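Long-range contact in lectin CEL-IV, C-type (Cucumaria echinata, PDB 3ALU), which binds galactose-containing sugars such as raffinose through a calcium ion, as a tetrameric C-type lectin from a sea cucumber: residues K15-F20 against K144-L149. Residues are numbered along the deposited sequence; the frame is centred on the assembly and turned at random.
Sequences KCFRLF and KYICQL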
ATOM      1  N   LYS A  15       6.536   9.045  -0.944  1.00 17.18           N
ATOM      2  CA  LYS A  15       6.921   9.648   0.349  1.00 15.74           C
ATOM      3  C   LYS A  15       5.693  10.074   1.140  1.00 14.71           C
ATOM      4  O   LYS A  15       4.664  10.378   0.569  1.00 14.36           O
ATOM      5  CB  LYS A  15       7.806  10.868   0.116  1.00 16.55           C
ATOM      6  CG  LYS A  15       9.161  10.471  -0.424  1.00 19.43           C
ATOM      7  CD  LYS A  15       9.986  11.689  -0.818  1.00 21.62           C
ATOM      8  CE  LYS A  15      10.526  12.383   0.408  1.00 22.39           C
ATOM      9  NZ  LYS A  15      11.584  13.392  -0.001  1.00 20.09           N
ATOM     10  N   CYS A  16       5.835  10.134   2.472  1.00 14.25           N
ATOM     11  CA  CYS A  16       4.724  10.478   3.332  1.00 12.90           C
ATOM     12  C   CYS A  16       5.039  11.786   4.059  1.00 12.37           C
ATOM     13  O   CYS A  16       6.159  11.952   4.604  1.00 13.73           O
ATOM     14  CB  CYS A  16       4.497   9.400   4.399  1.00 12.56           C
ATOM     15  SG  CYS A  16       4.019   7.816   3.658  1.00 17.33           S
ATOM     16  N   PHE A  17       4.079  12.689   4.018  1.00 12.24           N
ATOM     17  CA  PHE A  17       4.271  14.038   4.547  1.00 12.38           C
ATOM     18  C   PHE A  17       3.207  14.402   5.551  1.00 12.53           C
ATOM     19  O   PHE A  17       2.079  13.912   5.501  1.00 12.73           O
ATOM     20  CB  PHE A  17       4.184  15.051   3.412  1.00 11.11           C
ATOM     21  CG  PHE A  17       5.233  14.870   2.328  1.00 12.88           C
ATOM     22  CD1 PHE A  17       4.916  14.202   1.146  1.00 13.24           C
ATOM     23  CD2 PHE A  17       6.512  15.386   2.486  1.00 13.56           C
ATOM     24  CE1 PHE A  17       5.863  14.057   0.124  1.00 17.37           C
ATOM     25  CE2 PHE A  17       7.467  15.251   1.489  1.00 13.87           C
ATOM     26  CZ  PHE A  17       7.172  14.598   0.311  1.00 14.67           C
ATOM     27  N   ARG A  18       3.560  15.338   6.434  1.00 12.95           N
ATOM     28  CA  ARG A  18       2.590  15.896   7.361  1.00 12.86           C
ATOM     29  C   ARG A  18       3.013  17.319   7.748  1.00 12.72           C
ATOM     30  O   ARG A  18       4.188  17.593   8.066  1.00 12.37           O
ATOM     31  CB  ARG A  18       2.440  15.006   8.591  1.00 13.40           C
ATOM     32  CG  ARG A  18       1.342  15.512   9.566  1.00 14.78           C
ATOM     33  CD  ARG A  18       0.989  14.445  10.597  1.00 15.56           C
ATOM     34  NE  ARG A  18       0.204  15.096  11.615  1.00 18.49           N
ATOM     35  CZ  ARG A  18       0.047  14.580  12.834  1.00 24.76           C
ATOM     36  NH1 ARG A  18       0.586  13.402  13.124  1.00 22.07           N
ATOM     37  NH2 ARG A  18      -0.635  15.240  13.735  1.00 28.18           N
ATOM     38  N   LEU A  19       2.043  18.212   7.633  1.00 12.40           N
ATOM     39  CA  LEU A  19       2.172  19.604   8.091  1.00 11.99           C
ATOM     40  C   LEU A  19       1.877  19.718   9.563  1.00 13.64           C
ATOM     41  O   LEU A  19       0.790  19.281  10.034  1.00 14.77           O
ATOM     42  CB  LEU A  19       1.202  20.471   7.266  1.00 11.90           C
ATOM     43  CG  LEU A  19       1.089  21.935   7.733  1.00 13.22           C
ATOM     44  CD1 LEU A  19       2.349  22.696   7.379  1.00 15.28           C
ATOM     45  CD2 LEU A  19      -0.112  22.593   7.111  1.00 13.92           C
ATOM     46  N   PHE A  20       2.799  20.343  10.285  1.00 13.01           N
ATOM     47  CA  PHE A  20       2.613  20.573  11.740  1.00 13.47           C
ATOM     48  C   PHE A  20       2.365  22.038  12.023  1.00 14.86           C
ATOM     49  O   PHE A  20       2.960  22.926  11.391  1.00 15.63           O
ATOM     50  CB  PHE A  20       3.791  20.029  12.548  1.00 12.84           C
ATOM     51  CG  PHE A  20       3.861  18.522  12.533  1.00 12.54           C
ATOM     52  CD1 PHE A  20       3.156  17.772  13.491  1.00 16.54           C
ATOM     53  CD2 PHE A  20       4.543  17.847  11.522  1.00 14.04           C
ATOM     54  CE1 PHE A  20       3.170  16.384  13.456  1.00 16.69           C
ATOM     55  CE2 PHE A  20       4.577  16.425  11.506  1.00 13.31           C
ATOM     56  CZ  PHE A  20       3.864  15.706  12.474  1.00 15.56           C
ATOM     57  N   LYS A 144       5.499  27.073  11.297  1.00 13.71           N
ATOM     58  CA  LYS A 144       4.948  25.752  10.981  1.00 12.64           C
ATOM     59  C   LYS A 144       5.971  25.033  10.067  1.00 12.53           C
ATOM     60  O   LYS A 144       6.902  25.675   9.522  1.00 14.02           O
ATOM     61  CB  LYS A 144       3.650  25.919  10.244  1.00 12.55           C
ATOM     62  CG  LYS A 144       2.573  26.650  11.112  1.00 12.92           C
ATOM     63  CD  LYS A 144       1.220  26.515  10.464  1.00 14.89           C
ATOM     64  CE  LYS A 144       0.105  27.110  11.386  1.00 18.86           C
ATOM     65  NZ  LYS A 144       0.246  28.593  11.591  1.00 18.90           N
ATOM     66  N   TYR A 145       5.810  23.722   9.900  1.00 12.29           N
ATOM     67  CA  TYR A 145       6.850  22.945   9.228  1.00 11.15           C
ATOM     68  C   TYR A 145       6.229  21.682   8.674  1.00 11.98           C
ATOM     69  O   TYR A 145       5.228  21.188   9.191  1.00 11.61           O
ATOM     70  CB  TYR A 145       8.036  22.626  10.200  1.00 10.91           C
ATOM     71  CG  TYR A 145       7.611  21.879  11.475  1.00 11.83           C
ATOM     72  CD1 TYR A 145       7.117  22.596  12.561  1.00 13.09           C
ATOM     73  CD2 TYR A 145       7.735  20.496  11.576  1.00 13.73           C
ATOM     74  CE1 TYR A 145       6.702  21.924  13.733  1.00 12.60           C
ATOM     75  CE2 TYR A 145       7.341  19.815  12.747  1.00 15.82           C
ATOM     76  CZ  TYR A 145       6.816  20.565  13.805  1.00 14.11           C
ATOM     77  OH  TYR A 145       6.382  19.932  14.970  1.00 16.98           O
ATOM     78  N   ILE A 146       6.805  21.166   7.595  1.00 11.84           N
ATOM     79  CA  ILE A 146       6.406  19.877   7.038  1.00 12.93           C
ATOM     80  C   ILE A 146       7.476  18.839   7.271  1.00 12.57           C
ATOM     81  O   ILE A 146       8.649  19.015   6.921  1.00 12.57           O
ATOM     82  CB  ILE A 146       6.122  19.952   5.511  1.00 12.82           C
ATOM     83  CG1 ILE A 146       4.993  20.929   5.209  1.00 16.45           C
ATOM     84  CG2 ILE A 146       5.808  18.603   4.929  1.00 13.99           C
ATOM     85  CD1 ILE A 146       5.089  21.493   3.789  1.00 18.05           C
ATOM     86  N   CYS A 147       7.067  17.736   7.899  1.00 12.51           N
ATOM     87  CA  CYS A 147       7.926  16.544   8.041  1.00 12.47           C
ATOM     88  C   CYS A 147       7.681  15.528   6.919  1.00 11.94           C
ATOM     89  O   CYS A 147       6.533  15.414   6.373  1.00 11.46           O
ATOM     90  CB  CYS A 147       7.667  15.834   9.391  1.00 13.69           C
ATOM     91  SG  CYS A 147       7.995  16.835  10.858  1.00 16.60           S
ATOM     92  N   GLN A 148       8.719  14.743   6.630  1.00 12.28           N
ATOM     93  CA  GLN A 148       8.590  13.546   5.794  1.00 11.64           C
ATOM     94  C   GLN A 148       9.024  12.351   6.647  1.00 14.16           C
ATOM     95  O   GLN A 148       9.972  12.443   7.419  1.00 14.05           O
ATOM     96  CB  GLN A 148       9.453  13.645   4.506  1.00 13.44           C
ATOM     97  CG  GLN A 148      10.914  13.611   4.798  1.00 14.18           C
ATOM     98  CD  GLN A 148      11.746  13.790   3.555  1.00 16.39           C
ATOM     99  OE1 GLN A 148      11.350  14.516   2.653  1.00 18.31           O
ATOM    100  NE2 GLN A 148      12.923  13.155   3.527  1.00 20.25           N
ATOM    101  N   LEU A 149       8.317  11.230   6.524  1.00 13.90           N
ATOM    102  CA  LEU A 149       8.793  10.005   7.160  1.00 15.35           C
ATOM    103  C   LEU A 149      10.004   9.512   6.389  1.00 15.91           C
ATOM    104  O   LEU A 149      10.205   9.907   5.250  1.00 15.58           O
ATOM    105  CB  LEU A 149       7.660   8.958   7.167  1.00 15.12           C
ATOM    106  CG  LEU A 149       6.505   9.355   8.103  1.00 15.37           C
ATOM    107  CD1 LEU A 149       5.370   8.339   7.985  1.00 15.01           C
ATOM    108  CD2 LEU A 149       6.955   9.414   9.573  1.00 16.92           C
TER
HETATM  109  O   HOH W   1       8.366   9.305   3.308  1.00 19.87           O
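Phe20 and Tyr145, a hydrogen-bonded pair of two antiparallel strands, carry the closest apolar side-chain contact between residues 15-20 and 144-149. The Phe20 CB lies over one face of the Tyr145 ring, 3.6 Å from its centroid, a CH-pi contact displaced toward the hydroxyl end of the ring, with CZ the nearest ring atom. Their rings are nearly parallel, planes at 15°, yet slid so far apart that they barely overlap. Tyr145 takes the crowded first torsion, CG between backbone N and carbonyl carbon (chi1 57°), which brings its ring under that methylene. On the same side of the sheet Cys147 SG approaches the Phe20 ring obliquely, 3.5 Å from CE2, while CE1 of that ring sits over the centre of the Arg18 guanidinium. Beneath them hydrogen-bonded and non-hydrogen-bonded pairs alternate: Arg18 and Cys147 exchange two N-H...O bonds, and Phe20 N reaches Tyr145 O at 2.8 Å, almost along the C=O axis, with only a weak bond in return. This ladder sets strand 15-21, near the N-terminus, antiparallel beside strand 143-148, late in the chain, so that the two ends of the domain lie side by side, as in C-type lectins generally. Disulfides tie Cys147 to Cys33 of helix 26-33, which also packs against Tyr145, and Cys16 to Cys5, while Tyr145 OH is hydrogen-bonded to Asn22. On the other side of the sheet, where Phe17, Leu19 and Ile146 pack on helix 57-70, Leu19 CD1 meets Ile146 CG1 at 3.8 Å, and the Phe17 ring lies alongside Gln148. Gln148 OE1 accepts a hydrogen bond from Lys15 NZ, 2.9 Å away and above the carbonyl plane, and another from Ser53 N, whereas NE2 donates to Asp100, so both ends of the amide are held. Where strand 15-20 begins and strand 144-148 ends, a water bridges Cys16 N and Leu149 O, next to the direct bond from Leu149 N to Cys16 O.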